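Local atomic coordinates of lipase (Streptomyces rimosus, PDB entry 5MAL), a protein that hydrolyses ester bonds in triacylglycerols, especially those with medium-length acyl chains, and acts as a secreted GDSL-family serine esterase on various other esters and on palmitoyl-CoA. Residues G58-K63 / I77-N82; A110-T115 / N164-D169; G81-F86 / Q114-Q119. One frame throughout, in Å; residues are numbered along the deposited sequence.

Contact 1. Residues G58-K63 / I77-N82; sequences GDVLAK and ITIGGN
Val60 and Ile79 meet tip to tip, and their methyl contact is the tight part of the packing between helix 57-64 and the residues that run on from strand 74-78. The CG2 methyl of Val60 lies 3.5 Å from Ile79 CD1, with the CG1 methylene of Ile79 only slightly farther. Both side chains contribute through the first torsion: Val60 holds CG1 anti to its backbone N (chi1 175°), which turns CG2 toward Ile79, while the CG1 arm of Ile79 also stands opposite its own N and reaches to the helix. The second methyl of Val60 serves another partner more loosely, CG1 standing 4.3 Å from Ile77 CD1. Ile77 and Ile79 both point at the helix, whereas Thr78 between them faces the other way and bonds to Asp9 and Ser12. Val123 and Leu120 of helix 98-130 pack against these aliphatic groups as well, so the valine is buried.

The contact loosens toward solvent. Asp59, partly exposed, starts toward segment 77-82 but makes no contact with it; it is occupied instead by a salt bridge one turn on, from the exposed Lys63 NZ to Asp59 OD1 at 3.6 Å, and by the backbone N of Arg56.

Helix 57-64 belongs to the crossover from strand 46-49 to strand 74-78, which passes over strand 3-8. With no hydrogen bond between 58-63 and 77-82 and only 107 Å² buried, the join rests on apolar contact and so probably depends on the shape of the three side chains more than on any directed bond.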
ATOM      1  N   GLY A  58      10.954  -3.421  -8.074  1.00 14.28           N
ATOM      2  CA  GLY A  58      11.568  -3.558  -9.386  1.00 14.17           C
ATOM      3  C   GLY A  58      10.665  -3.075 -10.505  1.00 20.39           C
ATOM      4  O   GLY A  58      11.121  -2.542 -11.519  1.00 17.09           O
ATOM      5  N   ASP A  59       9.366  -3.261 -10.316  1.00 17.90           N
ATOM      6  CA  ASP A  59       8.385  -2.798 -11.281  1.00 17.02           C
ATOM      7  C   ASP A  59       8.268  -1.285 -11.215  1.00 16.03           C
ATOM      8  O   ASP A  59       8.039  -0.629 -12.227  1.00 16.17           O
ATOM      9  CB  ASP A  59       7.037  -3.457 -11.019  1.00 15.26           C
ATOM     10  CG  ASP A  59       7.123  -4.962 -11.089  1.00 25.83           C
ATOM     11  OD1 ASP A  59       7.525  -5.471 -12.159  1.00 23.17           O
ATOM     12  OD2 ASP A  59       6.841  -5.625 -10.074  1.00 20.46           O
ATOM     13  N   VAL A  60       8.425  -0.735 -10.017  1.00 14.47           N
ATOM     14  CA  VAL A  60       8.402   0.708  -9.875  1.00 15.15           C
ATOM     15  C   VAL A  60       9.572   1.282 -10.678  1.00 13.09           C
ATOM     16  O   VAL A  60       9.410   2.242 -11.436  1.00 17.10           O
ATOM     17  CB  VAL A  60       8.481   1.156  -8.399  1.00 13.95           C
ATOM     18  CG1 VAL A  60       8.577   2.657  -8.320  1.00 13.61           C
ATOM     19  CG2 VAL A  60       7.243   0.671  -7.624  1.00 10.00           C
ATOM     20  N   LEU A  61      10.732   0.651 -10.544  1.00 13.99           N
ATOM     21  CA  LEU A  61      11.932   1.083 -11.268  1.00 16.77           C
ATOM     22  C   LEU A  61      11.777   0.944 -12.783  1.00 20.21           C
ATOM     23  O   LEU A  61      12.174   1.827 -13.544  1.00 19.93           O
ATOM     24  CB  LEU A  61      13.139   0.279 -10.790  1.00 18.23           C
ATOM     25  CG  LEU A  61      13.524   0.493  -9.324  1.00 19.00           C
ATOM     26  CD1 LEU A  61      14.625  -0.459  -8.899  1.00 23.37           C
ATOM     27  CD2 LEU A  61      13.953   1.918  -9.112  1.00 17.25           C
ATOM     28  N   ALA A  62      11.173  -0.155 -13.221  1.00 19.80           N
ATOM     29  CA  ALA A  62      11.088  -0.452 -14.650  1.00 19.45           C
ATOM     30  C   ALA A  62       9.950   0.251 -15.386  1.00 23.32           C
ATOM     31  O   ALA A  62      10.052   0.497 -16.582  1.00 22.80           O
ATOM     32  CB  ALA A  62      10.963  -1.965 -14.856  1.00 19.89           C
ATOM     33  N   LYS A  63       8.860   0.559 -14.690  1.00 19.27           N
ATOM     34  CA  LYS A  63       7.644   0.955 -15.381  1.00 18.75           C
ATOM     35  C   LYS A  63       7.018   2.244 -14.860  1.00 22.99           C
ATOM     36  O   LYS A  63       6.184   2.830 -15.549  1.00 27.53           O
ATOM     37  CB  LYS A  63       6.590  -0.165 -15.302  1.00 24.48           C
ATOM     38  CG  LYS A  63       6.884  -1.413 -16.152  1.00 23.48           C
ATOM     39  CD  LYS A  63       5.691  -2.375 -16.170  1.00 20.92           C
ATOM     40  CE  LYS A  63       5.328  -2.842 -14.763  1.00 24.71           C
ATOM     41  NZ  LYS A  63       5.219  -4.328 -14.620  1.00 21.72           N
ATOM     42  N   ILE A  77       3.724   6.975  -2.502  1.00  5.41           N
ATOM     43  CA  ILE A  77       4.002   5.590  -2.837  1.00  8.39           C
ATOM     44  C   ILE A  77       3.627   4.648  -1.708  1.00  7.82           C
ATOM     45  O   ILE A  77       3.787   4.982  -0.537  1.00  6.79           O
ATOM     46  CB  ILE A  77       5.494   5.408  -3.203  1.00  7.47           C
ATOM     47  CG1 ILE A  77       5.751   3.997  -3.742  1.00  9.91           C
ATOM     48  CG2 ILE A  77       6.395   5.759  -2.005  1.00  6.32           C
ATOM     49  CD1 ILE A  77       7.114   3.848  -4.417  1.00 11.01           C
ATOM     50  N   THR A  78       3.053   3.508  -2.080  1.00  5.59           N
ATOM     51  CA  THR A  78       3.040   2.320  -1.236  1.00  4.71           C
ATOM     52  C   THR A  78       3.766   1.268  -2.060  1.00  6.06           C
ATOM     53  O   THR A  78       3.419   1.037  -3.199  1.00  7.64           O
ATOM     54  CB  THR A  78       1.611   1.822  -0.860  1.00  7.87           C
ATOM     55  OG1 THR A  78       0.878   1.529  -2.048  1.00  7.10           O
ATOM     56  CG2 THR A  78       0.850   2.863  -0.056  1.00  6.22           C
ATOM     57  N   ILE A  79       4.829   0.685  -1.523  1.00  7.85           N
ATOM     58  CA  ILE A  79       5.508  -0.390  -2.244  1.00  8.41           C
ATOM     59  C   ILE A  79       6.274  -1.228  -1.253  1.00  8.04           C
ATOM     60  O   ILE A  79       6.698  -0.733  -0.208  1.00 10.48           O
ATOM     61  CB  ILE A  79       6.478   0.135  -3.330  1.00  6.83           C
ATOM     62  CG1 ILE A  79       6.795  -0.963  -4.354  1.00  8.21           C
ATOM     63  CG2 ILE A  79       7.753   0.676  -2.707  1.00 11.62           C
ATOM     64  CD1 ILE A  79       5.612  -1.361  -5.233  1.00 10.41           C
ATOM     65  N   GLY A  80       6.410  -2.512  -1.562  1.00  8.29           N
ATOM     66  CA  GLY A  80       7.149  -3.407  -0.693  1.00 10.74           C
ATOM     67  C   GLY A  80       6.359  -4.629  -0.285  1.00 10.20           C
ATOM     68  O   GLY A  80       6.937  -5.676   0.000  1.00 15.72           O
ATOM     69  N   GLY A  81       5.042  -4.498  -0.249  1.00 10.02           N
ATOM     70  CA  GLY A  81       4.196  -5.625   0.093  1.00 12.98           C
ATOM     71  C   GLY A  81       4.389  -6.788  -0.867  1.00 14.86           C
ATOM     72  O   GLY A  81       4.525  -7.931  -0.451  1.00 19.96           O
ATOM     73  N   ASN A  82       4.403  -6.497  -2.158  1.00 11.64           N
ATOM     74  CA  ASN A  82       4.528  -7.556  -3.152  1.00 11.38           C
ATOM     75  C   ASN A  82       5.930  -8.135  -3.180  1.00 16.09           C
ATOM     76  O   ASN A  82       6.119  -9.314  -3.489  1.00 17.50           O
ATOM     77  CB  ASN A  82       4.139  -7.031  -4.529  1.00 16.77           C
ATOM     78  CG  ASN A  82       2.629  -6.932  -4.696  1.00 18.70           C
ATOM     79  OD1 ASN A  82       1.907  -7.893  -4.432  1.00 29.29           O
ATOM     80  ND2 ASN A  82       2.150  -5.772  -5.113  1.00 16.06           N
TER

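Contact 2. Residues A110-T115 / N164-D169; sequences AYIQQT and NAAADD
Asp169 OD2 is gripped by two donors from helix 98-130, the side-chain amide of Gln113 and Arg109 NE, the latter in a salt bridge. The amide bond runs from Gln113 NE2 to Asp169 OD2 at 2.5 Å, a separation so short that its exact length is doubtful, although the N-H points well at the acceptor (163°). Its geometry is uneven: the oxygen lies in the plane of the Gln113 amide, but the amide nitrogen approaches from above the carboxylate plane, 49° out of it. The two flat groups are thus turned steeply against each other. Gln113 attains this by an extended chain beyond CG, which brings a side chain that begins askew to the other helix within bonding range. Gathering an arginine and an amide at one oxygen would probably stabilise the charged form of the aspartate.

Beneath this partly exposed polar edge lies the buried apolar part. Ile112 crosses the Asp169 side chain at about a right angle, and its CG2 methyl, set opposite the backbone N, rests 3.7 Å from Asp169 CB. The other branch carries Ile112 CD1 to 3.6 Å from the carbonyl oxygen of Ala166, with Ala166 CB a little farther. Ile170 and Val173 of the same helix also touch Ile112, so it fits as a knob into the hole bounded by Ala166, Asp169, Ile170 and Val173.

Such intermeshing suits the axes of segments 110-115 and 164-169, which approach to 9.6 Å and run nearly parallel at 15°. Helices 98-130 and 159-180, which precede and follow strand 135-139 in the chain, pair here away from the annotated sites, and Phe86 of helix 86-96 touches both Ile112 and Ala166.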
ATOM      1  N   ALA A 110      10.662 -12.366   7.288  1.00 17.72           N
ATOM      2  CA  ALA A 110      12.111 -12.386   7.116  1.00 18.86           C
ATOM      3  C   ALA A 110      12.483 -11.481   5.951  1.00 18.54           C
ATOM      4  O   ALA A 110      13.460 -10.737   6.026  1.00 18.29           O
ATOM      5  CB  ALA A 110      12.612 -13.795   6.883  1.00 17.88           C
ATOM      6  N   TYR A 111      11.685 -11.536   4.885  1.00 16.21           N
ATOM      7  CA  TYR A 111      11.923 -10.708   3.710  1.00 15.51           C
ATOM      8  C   TYR A 111      11.841  -9.241   4.059  1.00 16.37           C
ATOM      9  O   TYR A 111      12.737  -8.457   3.740  1.00 15.67           O
ATOM     10  CB  TYR A 111      10.923 -11.011   2.599  1.00 17.72           C
ATOM     11  CG  TYR A 111      11.344 -10.404   1.279  1.00 17.06           C
ATOM     12  CD1 TYR A 111      11.157  -9.047   1.013  1.00 14.65           C
ATOM     13  CD2 TYR A 111      11.942 -11.185   0.304  1.00 17.73           C
ATOM     14  CE1 TYR A 111      11.554  -8.493  -0.192  1.00 15.47           C
ATOM     15  CE2 TYR A 111      12.332 -10.642  -0.905  1.00 12.46           C
ATOM     16  CZ  TYR A 111      12.146  -9.300  -1.145  1.00 15.29           C
ATOM     17  OH  TYR A 111      12.553  -8.776  -2.354  1.00 22.88           O
ATOM     18  N   ILE A 112      10.734  -8.875   4.690  1.00 13.21           N
ATOM     19  CA  ILE A 112      10.508  -7.511   5.125  1.00 14.32           C
ATOM     20  C   ILE A 112      11.648  -6.962   5.961  1.00 15.88           C
ATOM     21  O   ILE A 112      12.128  -5.854   5.721  1.00 13.60           O
ATOM     22  CB  ILE A 112       9.232  -7.420   5.941  1.00 11.54           C
ATOM     23  CG1 ILE A 112       8.023  -7.693   5.043  1.00 13.36           C
ATOM     24  CG2 ILE A 112       9.140  -6.073   6.621  1.00 13.77           C
ATOM     25  CD1 ILE A 112       6.768  -8.093   5.804  1.00 10.46           C
ATOM     26  N   GLN A 113      12.073  -7.736   6.955  1.00 15.00           N
ATOM     27  CA  GLN A 113      13.052  -7.249   7.913  1.00 15.70           C
ATOM     28  C   GLN A 113      14.450  -7.161   7.297  1.00 18.64           C
ATOM     29  O   GLN A 113      15.223  -6.261   7.620  1.00 20.79           O
ATOM     30  CB  GLN A 113      13.075  -8.157   9.145  1.00 14.77           C
ATOM     31  CG  GLN A 113      11.728  -8.227   9.874  1.00 24.03           C
ATOM     32  CD  GLN A 113      11.696  -9.268  10.987  1.00 31.93           C
ATOM     33  OE1 GLN A 113      12.727  -9.834  11.359  1.00 38.13           O
ATOM     34  NE2 GLN A 113      10.506  -9.527  11.523  1.00 26.05           N
ATOM     35  N   GLN A 114      14.750  -8.088   6.391  1.00 16.79           N
ATOM     36  CA  GLN A 114      16.118  -8.284   5.901  1.00 15.93           C
ATOM     37  C   GLN A 114      16.355  -7.754   4.489  1.00 14.65           C
ATOM     38  O   GLN A 114      17.306  -7.005   4.235  1.00 16.01           O
ATOM     39  CB  GLN A 114      16.456  -9.771   5.946  1.00 15.23           C
ATOM     40  CG  GLN A 114      16.473 -10.345   7.352  1.00 20.69           C
ATOM     41  CD  GLN A 114      16.414 -11.864   7.373  1.00 24.14           C
ATOM     42  OE1 GLN A 114      16.765 -12.529   6.398  1.00 27.78           O
ATOM     43  NE2 GLN A 114      15.948 -12.422   8.489  1.00 30.47           N
ATOM     44  N   THR A 115      15.475  -8.153   3.581  1.00 11.36           N
ATOM     45  CA  THR A 115      15.703  -8.029   2.148  1.00 10.90           C
ATOM     46  C   THR A 115      15.107  -6.739   1.601  1.00 16.12           C
ATOM     47  O   THR A 115      15.688  -6.073   0.742  1.00 17.31           O
ATOM     48  CB  THR A 115      15.095  -9.226   1.401  1.00 15.12           C
ATOM     49  OG1 THR A 115      15.417 -10.448   2.089  1.00 15.75           O
ATOM     50  CG2 THR A 115      15.599  -9.280  -0.009  1.00 13.30           C
ATOM     51  N   ASN A 164      -0.778  -9.294  11.072  1.00  8.50           N
ATOM     52  CA  ASN A 164      -0.639  -7.971  11.665  1.00  8.59           C
ATOM     53  C   ASN A 164       0.826  -7.637  11.922  1.00 11.26           C
ATOM     54  O   ASN A 164       1.271  -6.524  11.679  1.00 10.61           O
ATOM     55  CB  ASN A 164      -1.410  -7.877  12.977  1.00  7.91           C
ATOM     56  CG  ASN A 164      -2.877  -7.563  12.773  1.00  8.73           C
ATOM     57  OD1 ASN A 164      -3.360  -7.504  11.654  1.00  9.24           O
ATOM     58  ND2 ASN A 164      -3.581  -7.361  13.862  1.00 10.35           N
ATOM     59  N   ALA A 165       1.559  -8.615  12.443  1.00 10.65           N
ATOM     60  CA  ALA A 165       2.966  -8.427  12.762  1.00 10.41           C
ATOM     61  C   ALA A 165       3.776  -8.122  11.509  1.00 11.13           C
ATOM     62  O   ALA A 165       4.691  -7.301  11.548  1.00 11.58           O
ATOM     63  CB  ALA A 165       3.519  -9.664  13.479  1.00 10.96           C
ATOM     64  N   ALA A 166       3.440  -8.799  10.413  1.00 11.12           N
ATOM     65  CA  ALA A 166       4.042  -8.534   9.113  1.00 12.81           C
ATOM     66  C   ALA A 166       3.794  -7.088   8.717  1.00 11.63           C
ATOM     67  O   ALA A 166       4.690  -6.406   8.255  1.00 10.33           O
ATOM     68  CB  ALA A 166       3.484  -9.475   8.057  1.00 13.66           C
ATOM     69  N   ALA A 167       2.561  -6.627   8.893  1.00  9.55           N
ATOM     70  CA  ALA A 167       2.240  -5.227   8.631  1.00 12.72           C
ATOM     71  C   ALA A 167       3.070  -4.322   9.525  1.00 12.71           C
ATOM     72  O   ALA A 167       3.669  -3.351   9.056  1.00 12.52           O
ATOM     73  CB  ALA A 167       0.765  -4.969   8.856  1.00  9.42           C
ATOM     74  N   ASP A 168       3.100  -4.639  10.819  1.00 12.29           N
ATOM     75  CA  ASP A 168       3.892  -3.862  11.760  1.00 12.54           C
ATOM     76  C   ASP A 168       5.344  -3.811  11.304  1.00 12.25           C
ATOM     77  O   ASP A 168       5.962  -2.741  11.282  1.00 11.79           O
ATOM     78  CB  ASP A 168       3.796  -4.446  13.172  1.00 14.27           C
ATOM     79  CG  ASP A 168       2.459  -4.171  13.831  1.00 14.08           C
ATOM     80  OD1 ASP A 168       1.653  -3.427  13.244  1.00 13.35           O
ATOM     81  OD2 ASP A 168       2.228  -4.687  14.950  1.00 16.96           O
ATOM     82  N   ASP A 169       5.869  -4.966  10.899  1.00 11.43           N
ATOM     83  CA  ASP A 169       7.253  -5.057  10.416  1.00 12.35           C
ATOM     84  C   ASP A 169       7.452  -4.158   9.215  1.00 10.68           C
ATOM     85  O   ASP A 169       8.409  -3.388   9.175  1.00 10.26           O
ATOM     86  CB  ASP A 169       7.632  -6.490  10.028  1.00 12.59           C
ATOM     87  CG  ASP A 169       7.918  -7.383  11.233  1.00 14.34           C
ATOM     88  OD1 ASP A 169       7.790  -6.931  12.387  1.00 14.95           O
ATOM     89  OD2 ASP A 169       8.257  -8.557  11.013  1.00 15.07           O
TER

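Contact 3. Residues G81-F86 / Q114-Q119; sequences GNDAGF and QTLPAQ
Asp83, Leu116 and Gln119 account for most of the 135 Å² buried where the loop after strand 74-78 meets helix 98-130. Asp83 points toward the helix and is met by the other two in different ways. Leu116 brings a methyl alongside its aliphatic part, CD1 lying 4.1 Å from Asp83 CB; with CG opposite the backbone N (chi1 178°), the leucine extends to the loop although its first bond leaves askew.

The meeting with Gln119 is polar but indirect. Asp83 OD2 and Gln119 OE1 are 3.6 Å apart, two acceptors with no bond between them, and the carboxylate and amide planes stand 79° to one another. A water joins the groups instead: it accepts from Gln119 NE2 at 3.0 Å and donates to Asp83 OD2 at 2.7 Å. Both oxygens have further mates, OD2 in Thr57 OG1 and OE1 in the hydroxyl of Tyr111, which is consistent with the modelled orientation of the amide. A leucine in place of Gln119 would probably leave the water and the Tyr111 hydroxyl each without a mate, freeing both to shift.

Around Asp83 the loop folds back in a wide turn, with Phe86 N bonded to Gly81 O at 3.0 Å, and Gly85 sits at the N-cap of helix 86-96 with a positive phi of 72°, which a glycine takes up easily. The sequence Gly80-Gly81-Asn82-Asp83 is the GxND block of the SGNH hydrolases. In relatives its asparagine contributes to the oxyanion hole, a role consistent with Asn82 here, one residue before the aspartate that meets helix 98-130.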
ATOM      1  N   GLY A  81       5.042  -4.498  -0.249  1.00 10.02           N
ATOM      2  CA  GLY A  81       4.196  -5.625   0.093  1.00 12.98           C
ATOM      3  C   GLY A  81       4.389  -6.788  -0.867  1.00 14.86           C
ATOM      4  O   GLY A  81       4.525  -7.931  -0.451  1.00 19.96           O
ATOM      5  N   ASN A  82       4.403  -6.497  -2.158  1.00 11.64           N
ATOM      6  CA  ASN A  82       4.528  -7.556  -3.152  1.00 11.38           C
ATOM      7  C   ASN A  82       5.930  -8.135  -3.180  1.00 16.09           C
ATOM      8  O   ASN A  82       6.119  -9.314  -3.489  1.00 17.50           O
ATOM      9  CB  ASN A  82       4.139  -7.031  -4.529  1.00 16.77           C
ATOM     10  CG  ASN A  82       2.629  -6.932  -4.696  1.00 18.70           C
ATOM     11  OD1 ASN A  82       1.907  -7.893  -4.432  1.00 29.29           O
ATOM     12  ND2 ASN A  82       2.150  -5.772  -5.113  1.00 16.06           N
ATOM     13  N   ASP A  83       6.918  -7.306  -2.868  1.00 13.21           N
ATOM     14  CA  ASP A  83       8.286  -7.790  -2.743  1.00 15.20           C
ATOM     15  C   ASP A  83       8.349  -8.864  -1.665  1.00 19.33           C
ATOM     16  O   ASP A  83       9.056  -9.856  -1.800  1.00 17.71           O
ATOM     17  CB  ASP A  83       9.241  -6.651  -2.407  1.00 14.18           C
ATOM     18  CG  ASP A  83       9.259  -5.583  -3.479  1.00 16.07           C
ATOM     19  OD1 ASP A  83       8.305  -4.801  -3.536  1.00 14.17           O
ATOM     20  OD2 ASP A  83      10.217  -5.541  -4.278  1.00 18.43           O
ATOM     21  N   ALA A  84       7.578  -8.661  -0.604  1.00 15.02           N
ATOM     22  CA  ALA A  84       7.579  -9.575   0.523  1.00 17.54           C
ATOM     23  C   ALA A  84       6.599 -10.723   0.277  1.00 16.58           C
ATOM     24  O   ALA A  84       6.496 -11.644   1.082  1.00 18.22           O
ATOM     25  CB  ALA A  84       7.235  -8.831   1.802  1.00 14.06           C
ATOM     26  N   GLY A  85       5.897 -10.662  -0.851  1.00 21.47           N
ATOM     27  CA  GLY A  85       4.960 -11.700  -1.245  1.00 23.84           C
ATOM     28  C   GLY A  85       3.688 -11.725  -0.421  1.00 22.65           C
ATOM     29  O   GLY A  85       3.229 -12.795  -0.019  1.00 27.30           O
ATOM     30  N   PHE A  86       3.100 -10.557  -0.174  1.00 22.99           N
ATOM     31  CA  PHE A  86       1.903 -10.477   0.661  1.00 21.61           C
ATOM     32  C   PHE A  86       0.686 -11.144   0.032  1.00 27.88           C
ATOM     33  O   PHE A  86      -0.025 -11.892   0.703  1.00 23.77           O
ATOM     34  CB  PHE A  86       1.563  -9.021   0.985  1.00 33.15           C
ATOM     35  CG  PHE A  86       2.167  -8.533   2.269  1.00 31.78           C
ATOM     36  CD1 PHE A  86       3.212  -9.223   2.857  1.00 30.96           C
ATOM     37  CD2 PHE A  86       1.696  -7.385   2.883  1.00 35.31           C
ATOM     38  CE1 PHE A  86       3.777  -8.776   4.039  1.00 35.63           C
ATOM     39  CE2 PHE A  86       2.256  -6.935   4.062  1.00 31.99           C
ATOM     40  CZ  PHE A  86       3.296  -7.633   4.643  1.00 30.51           C
ATOM     41  N   GLN A 114      14.750  -8.088   6.391  1.00 16.79           N
ATOM     42  CA  GLN A 114      16.118  -8.284   5.901  1.00 15.93           C
ATOM     43  C   GLN A 114      16.355  -7.754   4.489  1.00 14.65           C
ATOM     44  O   GLN A 114      17.306  -7.005   4.235  1.00 16.01           O
ATOM     45  CB  GLN A 114      16.456  -9.771   5.946  1.00 15.23           C
ATOM     46  CG  GLN A 114      16.473 -10.345   7.352  1.00 20.69           C
ATOM     47  CD  GLN A 114      16.414 -11.864   7.373  1.00 24.14           C
ATOM     48  OE1 GLN A 114      16.765 -12.529   6.398  1.00 27.78           O
ATOM     49  NE2 GLN A 114      15.948 -12.422   8.489  1.00 30.47           N
ATOM     50  N   THR A 115      15.475  -8.153   3.581  1.00 11.36           N
ATOM     51  CA  THR A 115      15.703  -8.029   2.148  1.00 10.90           C
ATOM     52  C   THR A 115      15.107  -6.739   1.601  1.00 16.12           C
ATOM     53  O   THR A 115      15.688  -6.073   0.742  1.00 17.31           O
ATOM     54  CB  THR A 115      15.095  -9.226   1.401  1.00 15.12           C
ATOM     55  OG1 THR A 115      15.417 -10.448   2.089  1.00 15.75           O
ATOM     56  CG2 THR A 115      15.599  -9.280  -0.009  1.00 13.30           C
ATOM     57  N   LEU A 116      13.930  -6.391   2.106  1.00 15.69           N
ATOM     58  CA  LEU A 116      13.199  -5.220   1.624  1.00 14.55           C
ATOM     59  C   LEU A 116      13.874  -3.843   1.798  1.00 13.23           C
ATOM     60  O   LEU A 116      13.789  -3.021   0.874  1.00 12.08           O
ATOM     61  CB  LEU A 116      11.815  -5.181   2.289  1.00 12.72           C
ATOM     62  CG  LEU A 116      10.963  -3.974   1.893  1.00 15.98           C
ATOM     63  CD1 LEU A 116      10.656  -3.986   0.398  1.00 13.36           C
ATOM     64  CD2 LEU A 116       9.688  -3.946   2.729  1.00 16.56           C
ATOM     65  N   PRO A 117      14.493  -3.557   2.969  1.00 13.53           N
ATOM     66  CA  PRO A 117      15.031  -2.201   3.155  1.00 17.83           C
ATOM     67  C   PRO A 117      15.899  -1.714   1.996  1.00 18.67           C
ATOM     68  O   PRO A 117      15.755  -0.563   1.586  1.00 18.11           O
ATOM     69  CB  PRO A 117      15.870  -2.324   4.428  1.00 17.62           C
ATOM     70  CG  PRO A 117      15.236  -3.407   5.179  1.00 18.03           C
ATOM     71  CD  PRO A 117      14.722  -4.387   4.167  1.00 15.14           C
ATOM     72  N   ALA A 118      16.755  -2.580   1.451  1.00 16.68           N
ATOM     73  CA  ALA A 118      17.661  -2.154   0.390  1.00 14.99           C
ATOM     74  C   ALA A 118      16.914  -1.920  -0.907  1.00 14.34           C
ATOM     75  O   ALA A 118      17.340  -1.114  -1.736  1.00 17.76           O
ATOM     76  CB  ALA A 118      18.766  -3.176   0.173  1.00 16.12           C
ATOM     77  N   GLN A 119      15.807  -2.633  -1.090  1.00 10.39           N
ATOM     78  CA  GLN A 119      15.025  -2.473  -2.297  1.00 13.29           C
ATOM     79  C   GLN A 119      14.241  -1.184  -2.219  1.00 13.58           C
ATOM     80  O   GLN A 119      14.026  -0.528  -3.228  1.00 15.60           O
ATOM     81  CB  GLN A 119      14.091  -3.649  -2.496  1.00 16.04           C
ATOM     82  CG  GLN A 119      14.823  -4.951  -2.658  1.00 18.43           C
ATOM     83  CD  GLN A 119      13.867  -6.060  -2.920  1.00 15.47           C
ATOM     84  OE1 GLN A 119      12.960  -6.302  -2.120  1.00 17.01           O
ATOM     85  NE2 GLN A 119      14.038  -6.740  -4.045  1.00 17.97           N
TER
HETATM   86  O   HOH W   1      11.524  -7.713  -5.253  1.00 19.94           O

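In the fold
Contact 3 joins the other two. Contacts 1 and 3 share Gly81 and Asn82; their centres are about 10 Å apart, and Gly80 CA touches Leu116 CD1 at 3.7 Å. Contacts 2 and 3 both use helix 98-130, with centres about 8 Å apart, and Tyr111, N-terminal to their shared residues Gln114 and Thr115, carries its ring to the Asp83 backbone, Tyr111 CZ lying 3.2 Å from Asp83 O. Contacts 1 and 2 do not touch. The side chain of Ile79 is about 8 Å from that of the nucleophile Ser10 and about 11 Å from that of His216, inferred to be an active-site residue; that of Asp83 is about 11 Å from the Ser10 side chain. Contact 2 lies away from the active site.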